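Putative poly(3-hydroxybutyrate) depolymerase LpqC (Bordetella parapertussis 12822, PDB 3D0K) probably hydrolyses ester bonds of poly(3-hydroxybutyrate) or a related ester, using an alpha/beta-hydrolase type of fold. Local coordinates at residues L42-R46 with G67-R71; Q141-H147 with F166-A172; G175-L179 with A229-Q233; V265-I269 with L295-A299. All coordinates share one frame; numbering follows the deposited sequence.

Contact 1: L42-R46 with G67-R71; sequences LNTYR and GADYR. With FMT (formic acid), chain K; SO4 (sulfate ion), chain G.
The guanidinium group of Arg71 meets strand 42-46 at its edge, where the carbonyl oxygen of Thr44 and a water molecule lie, while the carbonyl carbon of Asn43 approaches obliquely. Arg71 NH2 donates to Thr44 O at 2.9 Å, a bond bent to 150° at the hydrogen. The donor stands 41° above the carbonyl plane and is not directed at a lone pair. NH2 also makes a weak bond to Asn25 O of strand 23-29. The aliphatic part of the same side chain starts toward the strand and then folds back at chi2 and chi3, bends that lay CG and CD along the Thr44 backbone and bring CD to 3.7 Å from Tyr45 CB. Water 1 joins the two side chains: it donates to Asn43 OD1 at 2.6 Å and accepts from Arg71 NH1 at 2.8 Å. The Asn43 amide packs over the first turn of the helix, with ND2 3.6 Å from Ala68 N; its polar partner at ND2 is Thr89 OG1. At that helix start a formic acid molecule, probably from the crystallisation liquor, accepts a hydrogen bond from Ala68 N to its O2 (3.2 Å). Tyr70 OH donates to sulfate O4 at 2.6 Å, the oxygen lying at the ring edge, near its plane. The contact joins a strand near one side of the alpha/beta-hydrolase type sheet to a helix packed on it, the axes of segments 42-46 and 67-71 running 17° from parallel. Strand 40-46 runs between strands 23-29 and 84-89, and Tyr45 packs on helix 75-81 and bonds Asp79.

Contact 2: Q141-H147 with F166-A172; sequences QVYLFGH and FHAVTAA
Leu144 CG is anti to its own backbone N (chi1 171°), whereas Phe166 CG is anti to the carbonyl carbon (chi1 -49°), and these two settings bring Leu144 CD2 over one face of the Phe166 ring, 4.1 Å above its plane and offset toward the rim. Both residues belong to a right-handed beta-alpha-beta crossover, in which helix 149-160 links the adjacent parallel strands 142-147 and 168-172 at the centre of the alpha/beta-hydrolase type sheet. The pairing runs from Tyr143 opposite Ala168 to His147 opposite Ala172, with hydrogen bonds alternating in direction; Thr170 N to Leu144 O is among the straightest. At Phe166-Ala168, Val142 O takes two donors, His167 N and, weakly, Ala168 N.

On the sheet face carrying Leu144 and Val169, Leu144 CB touches Val169 CG2, and Val154 of helix 149-160 covers both residues. The face carrying Tyr143, Phe145 and His147 instead meets helix 273-286. There the edge of the His167 imidazole points at the Tyr143 ring in an offset edge-to-face pair, planes at 68°. Gly146 opens a GxSxG sequence consistent with a nucleophile elbow, and His147 packs on His271 of the probable triad. Between Tyr143 and His147 on that face, Phe145 CE1 lies 3.7 Å from Ala172 CB.

Contact 3: G175-L179 with A229-Q233; sequences GWYTL and AALRQ. With SO4 (sulfate ion), chain E.
The backbone from Trp176 to Tyr177 is extended but irregular, with Trp176 CA 5.5 Å from Ala230 CA. Gln233 reaches across with its chain extended beyond CG and spends both ends of its amide on one residue. NE2 donates to Tyr177 O at 2.8 Å, almost straight at 174°, in the plane of both groups and on a lone pair. In return OE1 accepts from Tyr177 N at 3.0 Å, again on a lone pair but more bent, at 140°. The amide pairs with Tyr177 much as a neighbouring antiparallel strand could, and the two bonds fix its rotation. This ties the long loop after strand 168-172 of the alpha/beta-hydrolase type fold to segment 229-233, which continues from the short helix 228-231. Trp176 takes the sterically tight first torsion (chi1 78°), which lays its indole along the helix: CZ3 meets Ala229 CB at 3.7 Å and CB meets Ala230 CB at 3.7 Å. Leu179 comes at Gln233 from the opposite direction, CG 3.7 Å from NE2. OE1 also lies at the edge of the Tyr177 ring, which stacks on Tyr244. Gly175 N bonds weakly to a sulfate that Arg237 and Gln152 also bind.

Contact 4: V265-I269 with L295-A299; sequences VVPGI and LARLA
Apolar contacts carry this meeting of Leu295 and Ile269, and no hydrogen bond crosses between the two segments. With Leu295 CG anti to its carbonyl carbon, chi1 (-67°) directs CG toward the turn, and the branch there splits the two methyls. CD1 lies against the pyrrolidine ring, 4.1 Å from Pro267 CD, the two side chains crossing at a slant. CD2 faces Val266 CG1 and Ile269 CG1, each at 4.3 Å. Ile269 extends CD1 to the helix, where it touches Leu295, Leu298 and Ala299: it lies 3.9 Å from Ala299 CB, and Leu298 CB is also close.

Methyl groups also rest against backbone oxygens. Leu295 CD1 is 3.5 Å from Pro267 O, and Ala299 CB is 3.4 Å from Gly268 O, so the carbonyls of the turn are covered by carbon rather than by donors of the helix.

The backbone from Val266 to Ile269 has the geometry of a type II beta turn, whose third position is Gly268 with its positive phi of 81°. On the helical side, a backbone hydrogen bond joins Ala299 N to Leu295 O at 2.8 Å, and Ile269 CD1 lies against the same backbone, 3.6 Å from Leu295 O.

The turn leaves strand 262-266, an outermost strand of the sheet, and leads toward His271, a member of the probable catalytic triad. Gly268 N and Val266 are bonded to Asp214, beyond the neighbouring strand 209-213. Helix 292-298 closes the modelled chain here, while helix 273-286 packs against Val266, Ile269 and Leu298.

Contacts 1 and 2 are buried, whereas contacts 3 and 4 lie nearer the surface; contact 2 is deepest, its centre about 6 Å from the centre of the chain, and is the one built on paired strands. Contacts 1, 2 and 4 all reach the same sheet, contact 1 through a strand near one side and contact 4 through the outermost strand of the other. The chemistry changes accordingly: regular backbone bonds in contact 2, an arginine and a water in contact 1, a side-chain amide bonded to loop backbone in contact 3, and methyl packing in contact 4. Contacts 1 and 2 touch where Tyr70 packs against His147.

Contact 1: L42-R46 with G67-R71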
loop_
_atom_site.group_PDB
_atom_site.type_symbol
_atom_site.label_atom_id
_atom_site.label_comp_id
_atom_site.label_asym_id
_atom_site.label_seq_id
_atom_site.Cartn_x
_atom_site.Cartn_y
_atom_site.Cartn_z
ATOM N N LEU A 42 3.683 -0.502 -14.538
ATOM C CA LEU A 42 2.546 0.257 -14.022
ATOM C C LEU A 42 1.328 -0.251 -14.773
ATOM O O LEU A 42 1.197 -0.032 -15.991
ATOM C CB LEU A 42 2.708 1.761 -14.217
ATOM C CG LEU A 42 4.055 2.411 -13.863
ATOM C CD1 LEU A 42 4.012 3.935 -14.070
ATOM C CD2 LEU A 42 4.274 2.071 -12.371
ATOM N N ASN A 43 0.488 -1.000 -14.078
ATOM C CA ASN A 43 -0.798 -1.396 -14.656
ATOM C C ASN A 43 -1.754 -0.284 -14.282
ATOM O O ASN A 43 -2.027 -0.039 -13.115
ATOM C CB ASN A 43 -1.268 -2.760 -14.131
ATOM C CG ASN A 43 -0.494 -3.885 -14.769
ATOM O OD1 ASN A 43 -0.624 -4.089 -15.988
ATOM N ND2 ASN A 43 0.378 -4.575 -13.985
ATOM N N THR A 44 -2.205 0.443 -15.295
ATOM C CA THR A 44 -2.914 1.689 -15.063
ATOM C C THR A 44 -4.347 1.639 -15.590
ATOM O O THR A 44 -4.683 0.828 -16.489
ATOM C CB THR A 44 -2.175 2.865 -15.736
ATOM O OG1 THR A 44 -2.147 2.669 -17.177
ATOM C CG2 THR A 44 -0.777 2.968 -15.177
ATOM N N TYR A 45 -5.183 2.527 -15.053
ATOM C CA TYR A 45 -6.481 2.788 -15.682
ATOM C C TYR A 45 -6.767 4.265 -15.635
ATOM O O TYR A 45 -6.699 4.904 -14.565
ATOM C CB TYR A 45 -7.610 2.023 -15.009
ATOM C CG TYR A 45 -8.929 2.294 -15.652
ATOM C CD1 TYR A 45 -9.237 1.735 -16.897
ATOM C CD2 TYR A 45 -9.900 3.065 -14.996
ATOM C CE1 TYR A 45 -10.495 1.995 -17.516
ATOM C CE2 TYR A 45 -11.158 3.330 -15.601
ATOM C CZ TYR A 45 -11.438 2.815 -16.852
ATOM O OH TYR A 45 -12.679 3.070 -17.416
ATOM N N ARG A 46 -7.123 4.804 -16.789
ATOM C CA ARG A 46 -7.564 6.172 -16.855
ATOM C C ARG A 46 -8.993 6.224 -17.392
ATOM O O ARG A 46 -9.261 5.741 -18.493
ATOM C CB ARG A 46 -6.637 6.995 -17.774
ATOM C CG ARG A 46 -7.142 8.406 -17.952
ATOM C CD ARG A 46 -6.149 9.216 -18.758
ATOM N NE ARG A 46 -6.714 10.541 -18.957
ATOM C CZ ARG A 46 -5.990 11.645 -18.970
ATOM N NH1 ARG A 46 -6.595 12.806 -19.107
ATOM N NH2 ARG A 46 -4.655 11.566 -18.831
ATOM N N GLY A 67 -1.047 -7.289 -10.325
ATOM C CA GLY A 67 -1.374 -5.881 -10.428
ATOM C C GLY A 67 -2.467 -5.561 -11.438
ATOM O O GLY A 67 -3.246 -4.630 -11.234
ATOM N N ALA A 68 -2.496 -6.293 -12.556
ATOM C CA ALA A 68 -3.513 -6.034 -13.595
ATOM C C ALA A 68 -4.902 -6.304 -13.040
ATOM O O ALA A 68 -5.849 -5.536 -13.262
ATOM C CB ALA A 68 -3.225 -6.857 -14.883
ATOM N N ASP A 69 -5.014 -7.393 -12.273
ATOM C CA ASP A 69 -6.251 -7.700 -11.577
ATOM C C ASP A 69 -6.651 -6.605 -10.601
ATOM O O ASP A 69 -7.800 -6.157 -10.605
ATOM C CB ASP A 69 -6.095 -8.986 -10.770
ATOM C CG ASP A 69 -6.207 -10.253 -11.616
ATOM O OD1 ASP A 69 -6.575 -10.187 -12.825
ATOM O OD2 ASP A 69 -5.919 -11.331 -11.034
ATOM N N TYR A 70 -5.707 -6.175 -9.754
ATOM C CA TYR A 70 -6.015 -5.095 -8.793
ATOM C C TYR A 70 -6.446 -3.785 -9.466
ATOM O O TYR A 70 -7.370 -3.091 -9.021
ATOM C CB TYR A 70 -4.840 -4.879 -7.868
ATOM C CG TYR A 70 -4.954 -5.783 -6.694
ATOM C CD1 TYR A 70 -5.660 -5.381 -5.578
ATOM C CD2 TYR A 70 -4.458 -7.091 -6.731
ATOM C CE1 TYR A 70 -5.797 -6.224 -4.453
ATOM C CE2 TYR A 70 -4.614 -7.971 -5.638
ATOM C CZ TYR A 70 -5.287 -7.509 -4.490
ATOM O OH TYR A 70 -5.442 -8.308 -3.368
ATOM N N ARG A 71 -5.785 -3.472 -10.574
ATOM C CA ARG A 71 -6.151 -2.289 -11.357
ATOM C C ARG A 71 -7.618 -2.446 -11.840
ATOM O O ARG A 71 -8.410 -1.514 -11.770
ATOM C CB ARG A 71 -5.162 -2.140 -12.522
ATOM C CG ARG A 71 -5.517 -1.034 -13.568
ATOM C CD ARG A 71 -6.523 -1.470 -14.686
ATOM N NE ARG A 71 -6.213 -2.771 -15.290
ATOM C CZ ARG A 71 -5.174 -3.024 -16.082
ATOM N NH1 ARG A 71 -5.021 -4.247 -16.543
ATOM N NH2 ARG A 71 -4.305 -2.062 -16.446
HETATM C C FMT K . -1.725 -9.774 -13.678
HETATM O O1 FMT K . -2.840 -9.906 -13.059
HETATM O O2 FMT K . -0.807 -8.864 -13.507
HETATM S S SO4 G . -4.499 -11.545 -2.224
HETATM O O1 SO4 G . -5.668 -11.164 -1.457
HETATM O O2 SO4 G . -3.526 -12.161 -1.342
HETATM O O3 SO4 G . -4.873 -12.476 -3.278
HETATM O O4 SO4 G . -3.952 -10.338 -2.853
HETATM O O HOH W 1 -2.550 -4.255 -17.750
#

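Contact 2: Q141-H147 with F166-A172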
loop_
_atom_site.group_PDB
_atom_site.type_symbol
_atom_site.label_atom_id
_atom_site.label_comp_id
_atom_site.label_asym_id
_atom_site.label_seq_id
_atom_site.Cartn_x
_atom_site.Cartn_y
_atom_site.Cartn_z
ATOM N N GLN A 141 -3.846 15.256 -4.516
ATOM C CA GLN A 141 -4.524 14.266 -3.672
ATOM C C GLN A 141 -4.222 12.856 -4.148
ATOM O O GLN A 141 -4.857 12.353 -5.070
ATOM C CB GLN A 141 -6.049 14.487 -3.589
ATOM C CG GLN A 141 -6.562 15.912 -3.841
ATOM C CD GLN A 141 -7.886 15.894 -4.638
ATOM O OE1 GLN A 141 -8.970 15.718 -4.057
ATOM N NE2 GLN A 141 -7.794 16.042 -5.983
ATOM N N VAL A 142 -3.271 12.208 -3.496
ATOM C CA VAL A 142 -2.904 10.884 -3.884
ATOM C C VAL A 142 -3.352 9.960 -2.759
ATOM O O VAL A 142 -3.087 10.214 -1.602
ATOM C CB VAL A 142 -1.374 10.760 -4.085
ATOM C CG1 VAL A 142 -1.005 9.323 -4.352
ATOM C CG2 VAL A 142 -0.859 11.697 -5.188
ATOM N N TYR A 143 -3.999 8.871 -3.132
ATOM C CA TYR A 143 -4.490 7.879 -2.192
ATOM C C TYR A 143 -3.695 6.575 -2.378
ATOM O O TYR A 143 -3.428 6.171 -3.510
ATOM C CB TYR A 143 -5.956 7.643 -2.506
ATOM C CG TYR A 143 -6.861 8.813 -2.219
ATOM C CD1 TYR A 143 -6.925 9.924 -3.101
ATOM C CD2 TYR A 143 -7.678 8.813 -1.062
ATOM C CE1 TYR A 143 -7.795 10.980 -2.825
ATOM C CE2 TYR A 143 -8.566 9.859 -0.778
ATOM C CZ TYR A 143 -8.606 10.937 -1.666
ATOM O OH TYR A 143 -9.434 11.989 -1.432
ATOM N N LEU A 144 -3.203 5.961 -1.288
ATOM C CA LEU A 144 -2.379 4.783 -1.416
ATOM C C LEU A 144 -3.139 3.627 -0.710
ATOM O O LEU A 144 -3.508 3.752 0.471
ATOM C CB LEU A 144 -1.048 5.024 -0.717
ATOM C CG LEU A 144 -0.154 3.784 -0.572
ATOM C CD1 LEU A 144 0.194 3.214 -1.988
ATOM C CD2 LEU A 144 1.148 4.147 0.189
ATOM N N PHE A 145 -3.406 2.562 -1.456
ATOM C CA PHE A 145 -4.136 1.381 -0.946
ATOM C C PHE A 145 -3.306 0.133 -1.189
ATOM O O PHE A 145 -2.663 0.004 -2.238
ATOM C CB PHE A 145 -5.454 1.249 -1.682
ATOM C CG PHE A 145 -6.159 -0.082 -1.440
ATOM C CD1 PHE A 145 -6.949 -0.274 -0.307
ATOM C CD2 PHE A 145 -6.007 -1.117 -2.337
ATOM C CE1 PHE A 145 -7.617 -1.458 -0.102
ATOM C CE2 PHE A 145 -6.645 -2.322 -2.147
ATOM C CZ PHE A 145 -7.471 -2.501 -1.021
ATOM N N GLY A 146 -3.309 -0.832 -0.252
ATOM C CA GLY A 146 -2.615 -2.066 -0.497
ATOM C C GLY A 146 -3.437 -3.157 0.189
ATOM O O GLY A 146 -3.995 -2.893 1.258
ATOM N N HIS A 147 -3.542 -4.327 -0.427
ATOM C CA HIS A 147 -4.210 -5.454 0.222
ATOM C C HIS A 147 -3.230 -6.609 0.436
ATOM O O HIS A 147 -2.440 -6.947 -0.472
ATOM C CB HIS A 147 -5.405 -5.908 -0.645
ATOM C CG HIS A 147 -6.156 -7.101 -0.079
ATOM N ND1 HIS A 147 -7.051 -7.015 0.975
ATOM C CD2 HIS A 147 -6.160 -8.391 -0.460
ATOM C CE1 HIS A 147 -7.566 -8.221 1.224
ATOM N NE2 HIS A 147 -6.994 -9.076 0.396
ATOM N N PHE A 166 1.448 11.735 0.048
ATOM C CA PHE A 166 0.227 10.971 0.280
ATOM C C PHE A 166 -0.831 11.699 1.097
ATOM O O PHE A 166 -0.585 12.100 2.244
ATOM C CB PHE A 166 0.562 9.618 0.942
ATOM C CG PHE A 166 1.666 8.884 0.228
ATOM C CD1 PHE A 166 2.980 8.898 0.736
ATOM C CD2 PHE A 166 1.406 8.244 -0.975
ATOM C CE1 PHE A 166 3.996 8.237 0.064
ATOM C CE2 PHE A 166 2.422 7.582 -1.690
ATOM C CZ PHE A 166 3.727 7.570 -1.158
ATOM N N HIS A 167 -2.001 11.868 0.493
ATOM C CA HIS A 167 -3.175 12.463 1.164
ATOM C C HIS A 167 -3.953 11.501 2.101
ATOM O O HIS A 167 -4.486 11.901 3.159
ATOM C CB HIS A 167 -4.117 12.982 0.094
ATOM C CG HIS A 167 -5.414 13.494 0.625
ATOM N ND1 HIS A 167 -5.523 14.702 1.287
ATOM C CD2 HIS A 167 -6.661 12.960 0.593
ATOM C CE1 HIS A 167 -6.786 14.889 1.639
ATOM N NE2 HIS A 167 -7.493 13.842 1.232
ATOM N N ALA A 168 -4.016 10.235 1.709
ATOM C CA ALA A 168 -4.708 9.200 2.493
ATOM C C ALA A 168 -4.044 7.887 2.202
ATOM O O ALA A 168 -3.568 7.660 1.073
ATOM C CB ALA A 168 -6.203 9.119 2.108
ATOM N N VAL A 169 -4.023 6.990 3.200
ATOM C CA VAL A 169 -3.328 5.718 3.117
ATOM C C VAL A 169 -4.149 4.678 3.907
ATOM O O VAL A 169 -4.559 4.914 5.047
ATOM C CB VAL A 169 -1.888 5.760 3.713
ATOM C CG1 VAL A 169 -1.217 4.344 3.628
ATOM C CG2 VAL A 169 -1.023 6.846 2.967
ATOM N N THR A 170 -4.402 3.567 3.247
ATOM C CA THR A 170 -5.111 2.429 3.823
ATOM C C THR A 170 -4.356 1.120 3.574
ATOM O O THR A 170 -4.035 0.774 2.430
ATOM C CB THR A 170 -6.491 2.328 3.224
ATOM O OG1 THR A 170 -7.240 3.475 3.607
ATOM C CG2 THR A 170 -7.206 1.035 3.730
ATOM N N ALA A 171 -4.121 0.358 4.659
ATOM C CA ALA A 171 -3.538 -0.945 4.515
ATOM C C ALA A 171 -4.622 -1.955 4.870
ATOM O O ALA A 171 -5.199 -1.901 5.950
ATOM C CB ALA A 171 -2.321 -1.112 5.449
ATOM N N ALA A 172 -4.949 -2.829 3.932
ATOM C CA ALA A 172 -6.100 -3.667 4.095
ATOM C C ALA A 172 -5.673 -5.142 4.296
ATOM O O ALA A 172 -4.923 -5.682 3.477
ATOM C CB ALA A 172 -7.015 -3.518 2.859
#

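Contact 3: G175-L179 with A229-Q233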
loop_
_atom_site.group_PDB
_atom_site.type_symbol
_atom_site.label_atom_id
_atom_site.label_comp_id
_atom_site.label_asym_id
_atom_site.label_seq_id
_atom_site.Cartn_x
_atom_site.Cartn_y
_atom_site.Cartn_z
ATOM N N GLY A 175 -1.001 -9.563 6.011
ATOM C CA GLY A 175 -0.793 -10.889 6.628
ATOM C C GLY A 175 -0.095 -10.776 7.991
ATOM O O GLY A 175 -0.370 -11.566 8.878
ATOM N N TRP A 176 0.803 -9.803 8.161
ATOM C CA TRP A 176 1.445 -9.550 9.457
ATOM C C TRP A 176 2.125 -8.167 9.376
ATOM O O TRP A 176 2.137 -7.556 8.319
ATOM C CB TRP A 176 2.467 -10.662 9.824
ATOM C CG TRP A 176 3.764 -10.556 9.132
ATOM C CD1 TRP A 176 3.992 -10.679 7.776
ATOM C CD2 TRP A 176 5.051 -10.325 9.736
ATOM N NE1 TRP A 176 5.335 -10.515 7.520
ATOM C CE2 TRP A 176 6.009 -10.331 8.694
ATOM C CE3 TRP A 176 5.489 -10.159 11.059
ATOM C CZ2 TRP A 176 7.389 -10.122 8.922
ATOM C CZ3 TRP A 176 6.895 -9.969 11.291
ATOM C CH2 TRP A 176 7.803 -9.952 10.229
ATOM N N TYR A 177 2.683 -7.698 10.482
ATOM C CA TYR A 177 3.036 -6.289 10.571
ATOM C C TYR A 177 4.442 -6.119 11.121
ATOM O O TYR A 177 4.908 -6.848 12.017
ATOM C CB TYR A 177 2.072 -5.563 11.529
ATOM C CG TYR A 177 0.633 -5.512 11.082
ATOM C CD1 TYR A 177 0.129 -4.363 10.418
ATOM C CD2 TYR A 177 -0.220 -6.622 11.257
ATOM C CE1 TYR A 177 -1.179 -4.308 9.989
ATOM C CE2 TYR A 177 -1.545 -6.574 10.816
ATOM C CZ TYR A 177 -1.999 -5.402 10.190
ATOM O OH TYR A 177 -3.288 -5.351 9.760
ATOM N N THR A 178 5.070 -5.056 10.658
ATOM C CA THR A 178 6.273 -4.516 11.323
ATOM C C THR A 178 5.742 -3.703 12.513
ATOM O O THR A 178 5.024 -2.693 12.334
ATOM C CB THR A 178 6.970 -3.517 10.367
ATOM O OG1 THR A 178 7.562 -4.250 9.263
ATOM C CG2 THR A 178 8.122 -2.807 11.110
ATOM N N LEU A 179 6.122 -4.098 13.715
ATOM C CA LEU A 179 5.600 -3.417 14.899
ATOM C C LEU A 179 6.343 -2.105 15.134
ATOM O O LEU A 179 7.506 -2.016 14.814
ATOM C CB LEU A 179 5.799 -4.328 16.119
ATOM C CG LEU A 179 5.122 -5.676 15.954
ATOM C CD1 LEU A 179 5.515 -6.603 17.136
ATOM C CD2 LEU A 179 3.615 -5.453 15.875
ATOM N N ALA A 229 7.407 -14.665 14.339
ATOM C CA ALA A 229 7.081 -13.264 14.540
ATOM C C ALA A 229 5.667 -12.955 14.057
ATOM O O ALA A 229 5.000 -12.104 14.632
ATOM C CB ALA A 229 8.122 -12.348 13.818
ATOM N N ALA A 230 5.217 -13.624 13.002
ATOM C CA ALA A 230 3.823 -13.442 12.551
ATOM C C ALA A 230 2.847 -14.110 13.537
ATOM O O ALA A 230 1.839 -13.509 13.957
ATOM C CB ALA A 230 3.632 -13.968 11.154
ATOM N N LEU A 231 3.161 -15.331 13.957
ATOM C CA LEU A 231 2.276 -16.075 14.899
ATOM C C LEU A 231 2.010 -15.338 16.207
ATOM O O LEU A 231 0.869 -15.309 16.670
ATOM C CB LEU A 231 2.856 -17.464 15.165
ATOM C CG LEU A 231 2.879 -18.384 13.944
ATOM C CD1 LEU A 231 3.677 -19.676 14.311
ATOM C CD2 LEU A 231 1.439 -18.686 13.491
ATOM N N ARG A 232 3.054 -14.696 16.766
ATOM C CA ARG A 232 2.963 -13.881 17.977
ATOM C C ARG A 232 1.930 -12.753 17.892
ATOM O O ARG A 232 1.381 -12.331 18.907
ATOM C CB ARG A 232 4.354 -13.264 18.327
ATOM C CG ARG A 232 5.297 -14.268 18.965
ATOM C CD ARG A 232 6.561 -13.657 19.561
ATOM N NE ARG A 232 7.487 -13.149 18.560
ATOM C CZ ARG A 232 8.427 -13.867 17.929
ATOM N NH1 ARG A 232 8.577 -15.166 18.152
ATOM N NH2 ARG A 232 9.216 -13.278 17.060
ATOM N N GLN A 233 1.660 -12.257 16.680
ATOM C CA GLN A 233 0.661 -11.214 16.474
ATOM C C GLN A 233 -0.777 -11.740 16.473
ATOM O O GLN A 233 -1.706 -10.952 16.594
ATOM C CB GLN A 233 0.957 -10.489 15.152
ATOM C CG GLN A 233 2.365 -9.941 15.207
ATOM C CD GLN A 233 2.769 -9.112 14.001
ATOM O OE1 GLN A 233 1.975 -8.921 13.074
ATOM N NE2 GLN A 233 4.022 -8.591 14.017
HETATM S S SO4 E . -0.297 -11.960 3.130
HETATM O O1 SO4 E . -0.187 -10.536 3.451
HETATM O O2 SO4 E . 0.992 -12.569 3.494
HETATM O O3 SO4 E . -1.323 -12.674 3.835
HETATM O O4 SO4 E . -0.361 -12.215 1.706
#

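Contact 4: V265-I269 with L295-A299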
loop_
_atom_site.group_PDB
_atom_site.type_symbol
_atom_site.label_atom_id
_atom_site.label_comp_id
_atom_site.label_asym_id
_atom_site.label_seq_id
_atom_site.Cartn_x
_atom_site.Cartn_y
_atom_site.Cartn_z
ATOM N N VAL A 265 -13.066 -1.889 10.966
ATOM C CA VAL A 265 -13.442 -3.258 10.716
ATOM C C VAL A 265 -14.490 -3.284 9.620
ATOM O O VAL A 265 -15.437 -2.504 9.651
ATOM C CB VAL A 265 -14.016 -3.887 11.993
ATOM C CG1 VAL A 265 -14.435 -5.344 11.742
ATOM C CG2 VAL A 265 -12.944 -3.782 13.115
ATOM N N VAL A 266 -14.338 -4.178 8.662
ATOM C CA VAL A 266 -15.363 -4.404 7.639
ATOM C C VAL A 266 -16.225 -5.655 7.976
ATOM O O VAL A 266 -15.753 -6.786 7.893
ATOM C CB VAL A 266 -14.737 -4.509 6.231
ATOM C CG1 VAL A 266 -15.823 -4.518 5.157
ATOM C CG2 VAL A 266 -13.797 -3.352 5.961
ATOM N N PRO A 267 -17.510 -5.448 8.339
ATOM C CA PRO A 267 -18.306 -6.604 8.722
ATOM C C PRO A 267 -18.653 -7.495 7.518
ATOM O O PRO A 267 -19.098 -7.000 6.451
ATOM C CB PRO A 267 -19.570 -5.993 9.370
ATOM C CG PRO A 267 -19.497 -4.499 9.182
ATOM C CD PRO A 267 -18.265 -4.183 8.375
ATOM N N GLY A 268 -18.404 -8.788 7.683
ATOM C CA GLY A 268 -18.813 -9.803 6.706
ATOM C C GLY A 268 -17.921 -9.982 5.480
ATOM O O GLY A 268 -18.289 -10.697 4.567
ATOM N N ILE A 269 -16.758 -9.348 5.449
ATOM C CA ILE A 269 -15.841 -9.470 4.337
ATOM C C ILE A 269 -14.613 -10.184 4.862
ATOM O O ILE A 269 -14.188 -9.912 5.975
ATOM C CB ILE A 269 -15.462 -8.087 3.753
ATOM C CG1 ILE A 269 -16.707 -7.336 3.213
ATOM C CG2 ILE A 269 -14.453 -8.203 2.599
ATOM C CD1 ILE A 269 -17.569 -8.194 2.209
ATOM N N LEU A 295 -22.581 -5.044 1.255
ATOM C CA LEU A 295 -21.517 -5.900 1.800
ATOM C C LEU A 295 -21.808 -7.371 1.495
ATOM O O LEU A 295 -20.931 -8.084 1.029
ATOM C CB LEU A 295 -21.328 -5.674 3.291
ATOM C CG LEU A 295 -20.784 -4.289 3.630
ATOM C CD1 LEU A 295 -20.674 -4.140 5.110
ATOM C CD2 LEU A 295 -19.439 -3.977 2.931
ATOM N N ALA A 296 -23.044 -7.807 1.695
ATOM C CA ALA A 296 -23.424 -9.185 1.352
ATOM C C ALA A 296 -23.248 -9.477 -0.138
ATOM O O ALA A 296 -22.835 -10.579 -0.513
ATOM C CB ALA A 296 -24.853 -9.501 1.824
ATOM N N ARG A 297 -23.516 -8.480 -0.980
ATOM C CA ARG A 297 -23.300 -8.611 -2.411
ATOM C C ARG A 297 -21.827 -8.859 -2.657
ATOM O O ARG A 297 -21.469 -9.775 -3.400
ATOM C CB ARG A 297 -23.738 -7.341 -3.141
ATOM C CG ARG A 297 -23.977 -7.496 -4.628
ATOM C CD ARG A 297 -25.078 -6.520 -5.078
ATOM N NE ARG A 297 -26.321 -6.666 -4.293
ATOM C CZ ARG A 297 -26.868 -5.720 -3.515
ATOM N NH1 ARG A 297 -26.303 -4.513 -3.401
ATOM N NH2 ARG A 297 -27.998 -5.978 -2.854
ATOM N N LEU A 298 -20.979 -8.037 -2.026
ATOM C CA LEU A 298 -19.526 -8.150 -2.155
ATOM C C LEU A 298 -18.962 -9.445 -1.568
ATOM O O LEU A 298 -17.998 -9.975 -2.095
ATOM C CB LEU A 298 -18.838 -6.923 -1.550
ATOM C CG LEU A 298 -19.079 -5.628 -2.319
ATOM C CD1 LEU A 298 -18.659 -4.392 -1.532
ATOM C CD2 LEU A 298 -18.349 -5.666 -3.646
ATOM N N ALA A 299 -19.573 -9.964 -0.507
ATOM C CA ALA A 299 -19.106 -11.208 0.122
ATOM C C ALA A 299 -19.386 -12.443 -0.750
ATOM O O ALA A 299 -20.057 -12.354 -1.791
ATOM C CB ALA A 299 -19.713 -11.384 1.516
#